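Local coordinates for protein 4-hydroxybutyrate coenzyme A transferase (Shewanella oneidensis, PDB 2OAS) that probably transfers coenzyme A between acyl-CoA thioesters and carboxylates such as 4-hydroxybutyrate, and binds coenzyme A in a pocket, at residues 52-57 and 74-79; 22-27 and 48-53; 34-39 and 58-63. One frame throughout, in Å; residues are numbered along the deposited sequence.

Interaction 1 of 3, residues 52-57 and 74-79; sequences QLHTEG and CFFGGV
His54, Gln52 and Phe76 give up the most surface where residues 52-57 run beside residues 74-79. CB of His54 lies 3.8 Å from CD2 of Phe76. The His54 ring is carried with CG anti to the backbone N (chi1 -173°), which lays the imidazole obliquely across the Phe76 side chain, so that CE2 of Phe76 comes to its edge, in its plane, 4.0 Å from His54 CD2. The aromatic ring of Phe76 also touches Ser327 and the bound coenzyme A, so it is a wall of the ligand pocket backed by His54; a large apolar residue suits such a double role. Gln52 and Cys74 are paired as neighbours of a parallel sheet, and both segments leave it here at the C-terminal ends of strands 48-52 and 70-74, the edge where open alpha/beta folds commonly place their ligand-binding loops. The last rung is the bond from Phe75 N to Gln52 O, 3.0 Å long and nearly straight at 166°, received almost along the C=O axis. Beyond it the carbonyls of Leu53 and Phe76 lie near each other as two acceptors, and side chains carry the contact. CG of Gln52 takes the crowded position between backbone N and carbonyl carbon, and the chain then extends so that its amide group lies against the Cys74 sulfur, 4.0 Å from CD to SG. An alanine here would remove the amide group and would probably cost the packing on the Cys74 sulfur and on Thr81. Leu53 points its CB away from the other segment, yet its branch CD1 swings back to meet Phe75 CB at 3.6 Å, at the edge of the phenyl ring, whose apolar surroundings include Trp23, Leu103 and Phe104.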
loop_
_atom_site.group_PDB
_atom_site.type_symbol
_atom_site.label_atom_id
_atom_site.label_comp_id
_atom_site.label_asym_id
_atom_site.label_seq_id
_atom_site.Cartn_x
_atom_site.Cartn_y
_atom_site.Cartn_z
ATOM N N GLN A 52 -17.213 -2.721 -14.435
ATOM C CA GLN A 52 -16.999 -1.316 -14.777
ATOM C C GLN A 52 -16.193 -0.540 -13.742
ATOM O O GLN A 52 -15.822 -1.048 -12.682
ATOM C CB GLN A 52 -18.363 -0.625 -14.922
ATOM C CG GLN A 52 -18.993 -0.257 -13.570
ATOM C CD GLN A 52 -20.514 -0.070 -13.616
ATOM O OE1 GLN A 52 -21.259 -1.027 -13.836
ATOM N NE2 GLN A 52 -20.970 1.159 -13.403
ATOM N N LEU A 53 -15.940 0.711 -14.074
ATOM C CA LEU A 53 -15.236 1.629 -13.197
ATOM C C LEU A 53 -16.247 2.764 -13.069
ATOM O O LEU A 53 -17.453 2.535 -13.178
ATOM C CB LEU A 53 -13.943 2.112 -13.863
ATOM C CG LEU A 53 -12.621 1.361 -13.610
ATOM C CD1 LEU A 53 -12.816 -0.134 -13.510
ATOM C CD2 LEU A 53 -11.662 1.688 -14.729
ATOM N N HIS A 54 -15.765 3.980 -12.855
ATOM C CA HIS A 54 -16.654 5.119 -12.737
ATOM C C HIS A 54 -17.311 5.314 -14.111
ATOM O O HIS A 54 -16.626 5.382 -15.137
ATOM C CB HIS A 54 -15.848 6.363 -12.320
ATOM C CG HIS A 54 -16.695 7.558 -12.007
ATOM N ND1 HIS A 54 -17.383 8.257 -12.976
ATOM C CD2 HIS A 54 -17.006 8.146 -10.828
ATOM C CE1 HIS A 54 -18.086 9.220 -12.408
ATOM N NE2 HIS A 54 -17.875 9.174 -11.104
ATOM N N THR A 55 -18.637 5.384 -14.144
ATOM C CA THR A 55 -19.334 5.556 -15.413
ATOM C C THR A 55 -20.064 6.894 -15.480
ATOM O O THR A 55 -20.358 7.502 -14.452
ATOM C CB THR A 55 -20.338 4.416 -15.648
ATOM O OG1 THR A 55 -20.926 4.579 -16.939
ATOM C CG2 THR A 55 -21.452 4.450 -14.595
ATOM N N GLU A 56 -20.354 7.357 -16.691
ATOM C CA GLU A 56 -21.043 8.634 -16.863
ATOM C C GLU A 56 -22.234 8.506 -17.803
ATOM O O GLU A 56 -22.106 7.947 -18.887
ATOM C CB GLU A 56 -20.075 9.670 -17.425
ATOM C CG GLU A 56 -18.846 9.943 -16.559
ATOM C CD GLU A 56 -18.992 11.185 -15.692
ATOM O OE1 GLU A 56 -18.112 11.419 -14.831
ATOM O OE2 GLU A 56 -19.980 11.931 -15.877
ATOM N N GLY A 57 -23.387 9.026 -17.389
ATOM C CA GLY A 57 -24.572 8.969 -18.226
ATOM C C GLY A 57 -25.144 7.585 -18.491
ATOM O O GLY A 57 -25.789 7.371 -19.513
ATOM N N CYS A 74 -18.975 -3.347 -9.730
ATOM C CA CYS A 74 -18.118 -2.177 -9.720
ATOM C C CYS A 74 -16.758 -2.253 -9.063
ATOM O O CYS A 74 -16.630 -2.674 -7.910
ATOM C CB CYS A 74 -18.867 -1.012 -9.087
ATOM S SG CYS A 74 -20.512 -0.762 -9.723
ATOM N N PHE A 75 -15.748 -1.817 -9.806
ATOM C CA PHE A 75 -14.389 -1.758 -9.302
ATOM C C PHE A 75 -14.264 -0.357 -8.721
ATOM O O PHE A 75 -13.317 -0.041 -8.010
ATOM C CB PHE A 75 -13.387 -1.940 -10.445
ATOM C CG PHE A 75 -13.351 -3.330 -10.983
ATOM C CD1 PHE A 75 -13.432 -3.567 -12.346
ATOM C CD2 PHE A 75 -13.227 -4.416 -10.118
ATOM C CE1 PHE A 75 -13.401 -4.864 -12.840
ATOM C CE2 PHE A 75 -13.197 -5.715 -10.608
ATOM C CZ PHE A 75 -13.280 -5.941 -11.972
ATOM N N PHE A 76 -15.250 0.474 -9.030
ATOM C CA PHE A 76 -15.276 1.848 -8.559
ATOM C C PHE A 76 -16.701 2.325 -8.717
ATOM O O PHE A 76 -17.261 2.244 -9.808
ATOM C CB PHE A 76 -14.374 2.717 -9.414
ATOM C CG PHE A 76 -14.013 4.023 -8.789
ATOM C CD1 PHE A 76 -12.776 4.180 -8.166
ATOM C CD2 PHE A 76 -14.878 5.112 -8.863
ATOM C CE1 PHE A 76 -12.398 5.401 -7.635
ATOM C CE2 PHE A 76 -14.515 6.347 -8.330
ATOM C CZ PHE A 76 -13.269 6.495 -7.715
ATOM N N GLY A 77 -17.285 2.827 -7.637
ATOM C CA GLY A 77 -18.654 3.296 -7.702
ATOM C C GLY A 77 -18.861 4.677 -8.305
ATOM O O GLY A 77 -17.943 5.506 -8.386
ATOM N N GLY A 78 -20.096 4.927 -8.721
ATOM C CA GLY A 78 -20.451 6.201 -9.308
ATOM C C GLY A 78 -21.846 6.637 -8.897
ATOM O O GLY A 78 -22.518 5.965 -8.103
ATOM N N VAL A 79 -22.285 7.769 -9.432
ATOM C CA VAL A 79 -23.603 8.317 -9.126
ATOM C C VAL A 79 -24.757 7.341 -9.366
ATOM O O VAL A 79 -25.627 7.187 -8.513
ATOM C CB VAL A 79 -23.873 9.610 -9.947
ATOM C CG1 VAL A 79 -25.256 10.151 -9.622
ATOM C CG2 VAL A 79 -22.803 10.655 -9.647
#

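Interaction 2 of 3, residues 22-27 and 48-53; sequences LWTHSM and ITLLQL
Strands 21-24 and 48-52, the two strands of a beta-alpha-beta unit whose helix is 32-41, are neighbouring strands of the parallel sheet of the N-terminal domain, their axes turned by 34°. Leu22 makes the tightest backbone contacts: its N donates to Thr49 O at 2.7 Å, almost perfectly straight at 176°, and its O accepts from Leu51 N at 2.6 Å. Its CD1 reaches obliquely to CG2 of Ile48, 3.8 Å away, so branched aliphatic residues fill the face also bearing Leu50. Trp23 belongs to the other face with Leu51. Its CG is anti to the backbone N, which lays the indole forward along the neighbouring strand: CE3 rests 3.7 Å from Leu51 CB, and CH2 meets CD1 of Leu53 at 3.4 Å, the methyl arriving at the ring edge, in plane. A ring this long can span several residues of the adjacent strand, and Phe104 packs edge-to-face with it. Thr24 N forms a weak bond to Leu51 O, for the strands are parting here. The methyl CG2 of Thr24 touches both CD2 of Leu50 and CB of Gln52, 3.5 Å from each, its side chain lying alongside that of Gln52 and pointing the same way, while its hydroxyl donates to His25 O; threonine thus serves apolar and polar sides at once. His25 turns away, its ring nitrogens bonded to Gln117 N and Ser132 O. Past the strand end Ser26 takes over the pairing with a side chain small enough to fit beside Leu53: its OG donates to Thr24 O and accepts from Leu53 N, 3.2 Å away.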
loop_
_atom_site.group_PDB
_atom_site.type_symbol
_atom_site.label_atom_id
_atom_site.label_comp_id
_atom_site.label_asym_id
_atom_site.label_seq_id
_atom_site.Cartn_x
_atom_site.Cartn_y
_atom_site.Cartn_z
ATOM N N LEU A 22 -19.914 -8.718 -19.098
ATOM C CA LEU A 22 -19.590 -7.593 -19.933
ATOM C C LEU A 22 -18.677 -6.553 -19.279
ATOM O O LEU A 22 -18.640 -6.384 -18.047
ATOM C CB LEU A 22 -20.891 -6.898 -20.355
ATOM C CG LEU A 22 -21.961 -7.701 -21.106
ATOM C CD1 LEU A 22 -23.196 -6.844 -21.298
ATOM C CD2 LEU A 22 -21.424 -8.165 -22.450
ATOM N N TRP A 23 -17.946 -5.845 -20.129
ATOM C CA TRP A 23 -17.084 -4.768 -19.676
ATOM C C TRP A 23 -17.494 -3.551 -20.475
ATOM O O TRP A 23 -17.843 -3.667 -21.650
ATOM C CB TRP A 23 -15.610 -5.072 -19.929
ATOM C CG TRP A 23 -14.781 -3.839 -19.778
ATOM C CD1 TRP A 23 -14.360 -3.006 -20.782
ATOM C CD2 TRP A 23 -14.342 -3.250 -18.553
ATOM N NE1 TRP A 23 -13.680 -1.936 -20.254
ATOM C CE2 TRP A 23 -13.647 -2.064 -18.885
ATOM C CE3 TRP A 23 -14.454 -3.613 -17.205
ATOM C CZ2 TRP A 23 -13.083 -1.226 -17.920
ATOM C CZ3 TRP A 23 -13.891 -2.778 -16.237
ATOM C CH2 TRP A 23 -13.207 -1.600 -16.607
ATOM N N THR A 24 -17.466 -2.389 -19.839
ATOM C CA THR A 24 -17.833 -1.146 -20.508
ATOM C C THR A 24 -16.750 -0.095 -20.401
ATOM O O THR A 24 -16.107 0.047 -19.362
ATOM C CB THR A 24 -19.145 -0.536 -19.907
ATOM O OG1 THR A 24 -19.357 0.754 -20.471
ATOM C CG2 THR A 24 -19.042 -0.401 -18.382
ATOM N N HIS A 25 -16.551 0.639 -21.489
ATOM C CA HIS A 25 -15.578 1.730 -21.523
ATOM C C HIS A 25 -16.033 2.595 -20.345
ATOM O O HIS A 25 -17.232 2.784 -20.159
ATOM C CB HIS A 25 -15.748 2.497 -22.826
ATOM C CG HIS A 25 -14.464 2.974 -23.431
ATOM N ND1 HIS A 25 -14.374 3.340 -24.760
ATOM C CD2 HIS A 25 -13.235 3.149 -22.905
ATOM C CE1 HIS A 25 -13.139 3.719 -25.023
ATOM N NE2 HIS A 25 -12.424 3.614 -23.920
ATOM N N SER A 26 -15.106 3.120 -19.565
ATOM C CA SER A 26 -15.475 3.929 -18.414
ATOM C C SER A 26 -15.188 5.424 -18.518
ATOM O O SER A 26 -14.632 5.894 -19.500
ATOM C CB SER A 26 -14.805 3.354 -17.175
ATOM O OG SER A 26 -15.282 2.034 -16.961
HETATM N N MSE A 27 -15.604 6.173 -17.508
HETATM C CA MSE A 27 -15.374 7.606 -17.505
HETATM C C MSE A 27 -16.072 8.352 -18.628
HETATM O O MSE A 27 -17.223 8.070 -18.950
HETATM C CB MSE A 27 -13.873 7.872 -17.558
HETATM C CG MSE A 27 -13.187 7.516 -16.251
HETATM SE SE MSE A 27 -13.368 8.917 -14.885
HETATM C CE MSE A 27 -15.291 8.935 -14.610
ATOM N N ILE A 48 -26.891 -11.299 -16.600
ATOM C CA ILE A 48 -25.904 -10.447 -17.243
ATOM C C ILE A 48 -25.142 -9.658 -16.185
ATOM O O ILE A 48 -25.745 -8.937 -15.404
ATOM C CB ILE A 48 -26.564 -9.438 -18.211
ATOM C CG1 ILE A 48 -27.204 -10.180 -19.389
ATOM C CG2 ILE A 48 -25.524 -8.442 -18.718
ATOM C CD1 ILE A 48 -26.234 -10.961 -20.248
ATOM N N THR A 49 -23.817 -9.824 -16.155
ATOM C CA THR A 49 -22.959 -9.100 -15.211
ATOM C C THR A 49 -22.188 -8.048 -15.994
ATOM O O THR A 49 -21.635 -8.330 -17.058
ATOM C CB THR A 49 -21.938 -10.009 -14.528
ATOM O OG1 THR A 49 -22.609 -11.056 -13.827
ATOM C CG2 THR A 49 -21.113 -9.211 -13.535
ATOM N N LEU A 50 -22.151 -6.833 -15.465
ATOM C CA LEU A 50 -21.453 -5.744 -16.128
ATOM C C LEU A 50 -20.354 -5.169 -15.251
ATOM O O LEU A 50 -20.631 -4.458 -14.278
ATOM C CB LEU A 50 -22.452 -4.651 -16.504
ATOM C CG LEU A 50 -21.977 -3.464 -17.338
ATOM C CD1 LEU A 50 -23.173 -2.781 -17.930
ATOM C CD2 LEU A 50 -21.194 -2.486 -16.487
ATOM N N LEU A 51 -19.107 -5.481 -15.614
ATOM C CA LEU A 51 -17.919 -4.999 -14.901
ATOM C C LEU A 51 -17.676 -3.563 -15.347
ATOM O O LEU A 51 -17.896 -3.225 -16.511
ATOM C CB LEU A 51 -16.703 -5.871 -15.239
ATOM C CG LEU A 51 -16.627 -7.283 -14.647
ATOM C CD1 LEU A 51 -15.502 -8.091 -15.292
ATOM C CD2 LEU A 51 -16.394 -7.162 -13.163
ATOM N N GLN A 52 -17.213 -2.721 -14.435
ATOM C CA GLN A 52 -16.999 -1.316 -14.777
ATOM C C GLN A 52 -16.193 -0.540 -13.742
ATOM O O GLN A 52 -15.822 -1.048 -12.682
ATOM C CB GLN A 52 -18.363 -0.625 -14.922
ATOM C CG GLN A 52 -18.993 -0.257 -13.570
ATOM C CD GLN A 52 -20.514 -0.070 -13.616
ATOM O OE1 GLN A 52 -21.259 -1.027 -13.836
ATOM N NE2 GLN A 52 -20.970 1.159 -13.403
ATOM N N LEU A 53 -15.940 0.711 -14.074
ATOM C CA LEU A 53 -15.236 1.629 -13.197
ATOM C C LEU A 53 -16.247 2.764 -13.069
ATOM O O LEU A 53 -17.453 2.535 -13.178
ATOM C CB LEU A 53 -13.943 2.112 -13.863
ATOM C CG LEU A 53 -12.621 1.361 -13.610
ATOM C CD1 LEU A 53 -12.816 -0.134 -13.510
ATOM C CD2 LEU A 53 -11.662 1.688 -14.729
#

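Interaction 3 of 3, residues 34-39 and 58-63; sequences LLDALA and AESLSH
A single hydrogen bond from Ser60 OG grips Asp36 OD1, at 2.7 Å, arriving 30° above the carboxylate plane. The other oxygen, OD2, is held in a salt bridge by Lys32 one turn earlier in the helix, so each carboxylate oxygen has a partner and the lysine would probably keep the group ionised. CB of Asp36 points away from residues 58-63, but its CG, anti to the carbonyl carbon, returns the acid group to the serine. On the other side, the crowded position of Ser60 OG between its backbone N and carbonyl carbon (chi1 66°) is what turns the hydroxyl towards Asp36 OD1. This hydroxyl also lies 3.8 Å from Ala39 CB, whose small methyl lets the loop come close to the helix. Leu61 supplies the apolar half of the contact. It crosses Leu35 at about a right angle, its CD1 packing 3.4 Å from Leu35 CD2, while its other branch, CD2, lies 3.7 Å from CA of Ala39. The remaining branch of Leu35, CD1, covers CB of Ala58 at 3.8 Å. The compact turn 58-61, closed by a bond from Leu61 N to Ala58 O, is thereby laid along helix 32-41. Leu61 goes on to touch Leu70 and His72 of strand 70-74, wedged between helix and sheet, while Leu34 and Ala37 of the helix pack on helix 9-13, and Leu34 also on strand 145-150.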
loop_
_atom_site.group_PDB
_atom_site.type_symbol
_atom_site.label_atom_id
_atom_site.label_comp_id
_atom_site.label_asym_id
_atom_site.label_seq_id
_atom_site.Cartn_x
_atom_site.Cartn_y
_atom_site.Cartn_z
ATOM N N LEU A 34 -24.720 2.948 -26.763
ATOM C CA LEU A 34 -24.849 1.499 -26.756
ATOM C C LEU A 34 -25.479 1.012 -25.469
ATOM O O LEU A 34 -26.296 0.105 -25.489
ATOM C CB LEU A 34 -23.474 0.854 -26.936
ATOM C CG LEU A 34 -23.148 0.174 -28.274
ATOM C CD1 LEU A 34 -23.744 0.942 -29.436
ATOM C CD2 LEU A 34 -21.613 0.048 -28.424
ATOM N N LEU A 35 -25.105 1.614 -24.351
ATOM C CA LEU A 35 -25.642 1.191 -23.072
ATOM C C LEU A 35 -27.146 1.464 -22.984
ATOM O O LEU A 35 -27.861 0.734 -22.310
ATOM C CB LEU A 35 -24.871 1.862 -21.915
ATOM C CG LEU A 35 -23.415 1.422 -21.621
ATOM C CD1 LEU A 35 -22.864 2.245 -20.486
ATOM C CD2 LEU A 35 -23.323 -0.058 -21.273
ATOM N N ASP A 36 -27.636 2.494 -23.670
ATOM C CA ASP A 36 -29.074 2.770 -23.638
ATOM C C ASP A 36 -29.794 1.700 -24.435
ATOM O O ASP A 36 -30.904 1.313 -24.091
ATOM C CB ASP A 36 -29.409 4.154 -24.206
ATOM C CG ASP A 36 -29.084 5.283 -23.226
ATOM O OD1 ASP A 36 -28.750 4.989 -22.058
ATOM O OD2 ASP A 36 -29.173 6.464 -23.622
ATOM N N ALA A 37 -29.163 1.203 -25.491
ATOM C CA ALA A 37 -29.810 0.165 -26.278
ATOM C C ALA A 37 -29.831 -1.141 -25.473
ATOM O O ALA A 37 -30.739 -1.958 -25.616
ATOM C CB ALA A 37 -29.079 -0.038 -27.592
ATOM N N LEU A 38 -28.831 -1.318 -24.622
ATOM C CA LEU A 38 -28.730 -2.513 -23.795
ATOM C C LEU A 38 -29.747 -2.426 -22.665
ATOM O O LEU A 38 -30.128 -3.435 -22.078
ATOM C CB LEU A 38 -27.317 -2.629 -23.217
ATOM C CG LEU A 38 -26.997 -3.790 -22.287
ATOM C CD1 LEU A 38 -27.193 -5.108 -23.025
ATOM C CD2 LEU A 38 -25.581 -3.663 -21.771
ATOM N N ALA A 39 -30.187 -1.207 -22.371
ATOM C CA ALA A 39 -31.172 -0.978 -21.312
ATOM C C ALA A 39 -32.463 -1.670 -21.697
ATOM O O ALA A 39 -33.286 -1.991 -20.843
ATOM C CB ALA A 39 -31.410 0.521 -21.124
ATOM N N ALA A 58 -24.922 6.645 -17.582
ATOM C CA ALA A 58 -25.446 5.293 -17.758
ATOM C C ALA A 58 -26.529 4.975 -16.728
ATOM O O ALA A 58 -26.717 3.812 -16.358
ATOM C CB ALA A 58 -24.313 4.276 -17.657
ATOM N N GLU A 59 -27.243 6.003 -16.272
ATOM C CA GLU A 59 -28.292 5.779 -15.278
ATOM C C GLU A 59 -29.481 5.000 -15.806
ATOM O O GLU A 59 -30.343 4.589 -15.027
ATOM C CB GLU A 59 -28.779 7.091 -14.659
ATOM C CG GLU A 59 -28.948 8.244 -15.609
ATOM C CD GLU A 59 -27.619 8.880 -15.968
ATOM O OE1 GLU A 59 -26.864 9.228 -15.038
ATOM O OE2 GLU A 59 -27.333 9.034 -17.175
ATOM N N SER A 60 -29.532 4.788 -17.119
ATOM C CA SER A 60 -30.636 4.025 -17.693
ATOM C C SER A 60 -30.473 2.541 -17.330
ATOM O O SER A 60 -31.454 1.803 -17.240
ATOM C CB SER A 60 -30.686 4.196 -19.219
ATOM O OG SER A 60 -29.561 3.617 -19.850
ATOM N N LEU A 61 -29.231 2.118 -17.113
ATOM C CA LEU A 61 -28.943 0.742 -16.754
ATOM C C LEU A 61 -29.135 0.480 -15.265
ATOM O O LEU A 61 -28.926 -0.636 -14.797
ATOM C CB LEU A 61 -27.519 0.374 -17.143
ATOM C CG LEU A 61 -27.261 0.191 -18.635
ATOM C CD1 LEU A 61 -25.778 -0.105 -18.856
ATOM C CD2 LEU A 61 -28.114 -0.944 -19.163
ATOM N N SER A 62 -29.527 1.504 -14.523
ATOM C CA SER A 62 -29.738 1.345 -13.094
ATOM C C SER A 62 -31.226 1.379 -12.757
ATOM O O SER A 62 -31.606 1.445 -11.592
ATOM C CB SER A 62 -29.003 2.437 -12.320
ATOM O OG SER A 62 -29.531 3.708 -12.636
ATOM N N HIS A 63 -32.055 1.322 -13.793
ATOM C CA HIS A 63 -33.505 1.327 -13.641
ATOM C C HIS A 63 -33.951 -0.030 -13.088
ATOM O O HIS A 63 -33.458 -1.079 -13.524
ATOM C CB HIS A 63 -34.160 1.594 -15.000
ATOM C CG HIS A 63 -35.621 1.918 -14.923
ATOM N ND1 HIS A 63 -36.603 0.948 -14.915
ATOM C CD2 HIS A 63 -36.264 3.107 -14.823
ATOM C CE1 HIS A 63 -37.786 1.529 -14.814
ATOM N NE2 HIS A 63 -37.607 2.838 -14.757
#

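From the N terminus the chain runs through strand 21-24, helix 32-41 and strand 48-52, and interaction 2 closes this beta-alpha-beta loop. Interaction 1 begins where interaction 2 ends, sharing Gln52 and Leu53, and closes the next loop onto the end of strand 70-74, so three adjacent strands are joined in succession. Interaction 3 crosses both: residues 34-39 lie inside the loop closed by interaction 2, and residues 58-63 inside that closed by interaction 1. It thus ties the covering helix to the second connection. The contacts also touch, through His54 O and Met27 N between interactions 1 and 2, and through Leu50 and Leu61 between interactions 2 and 3.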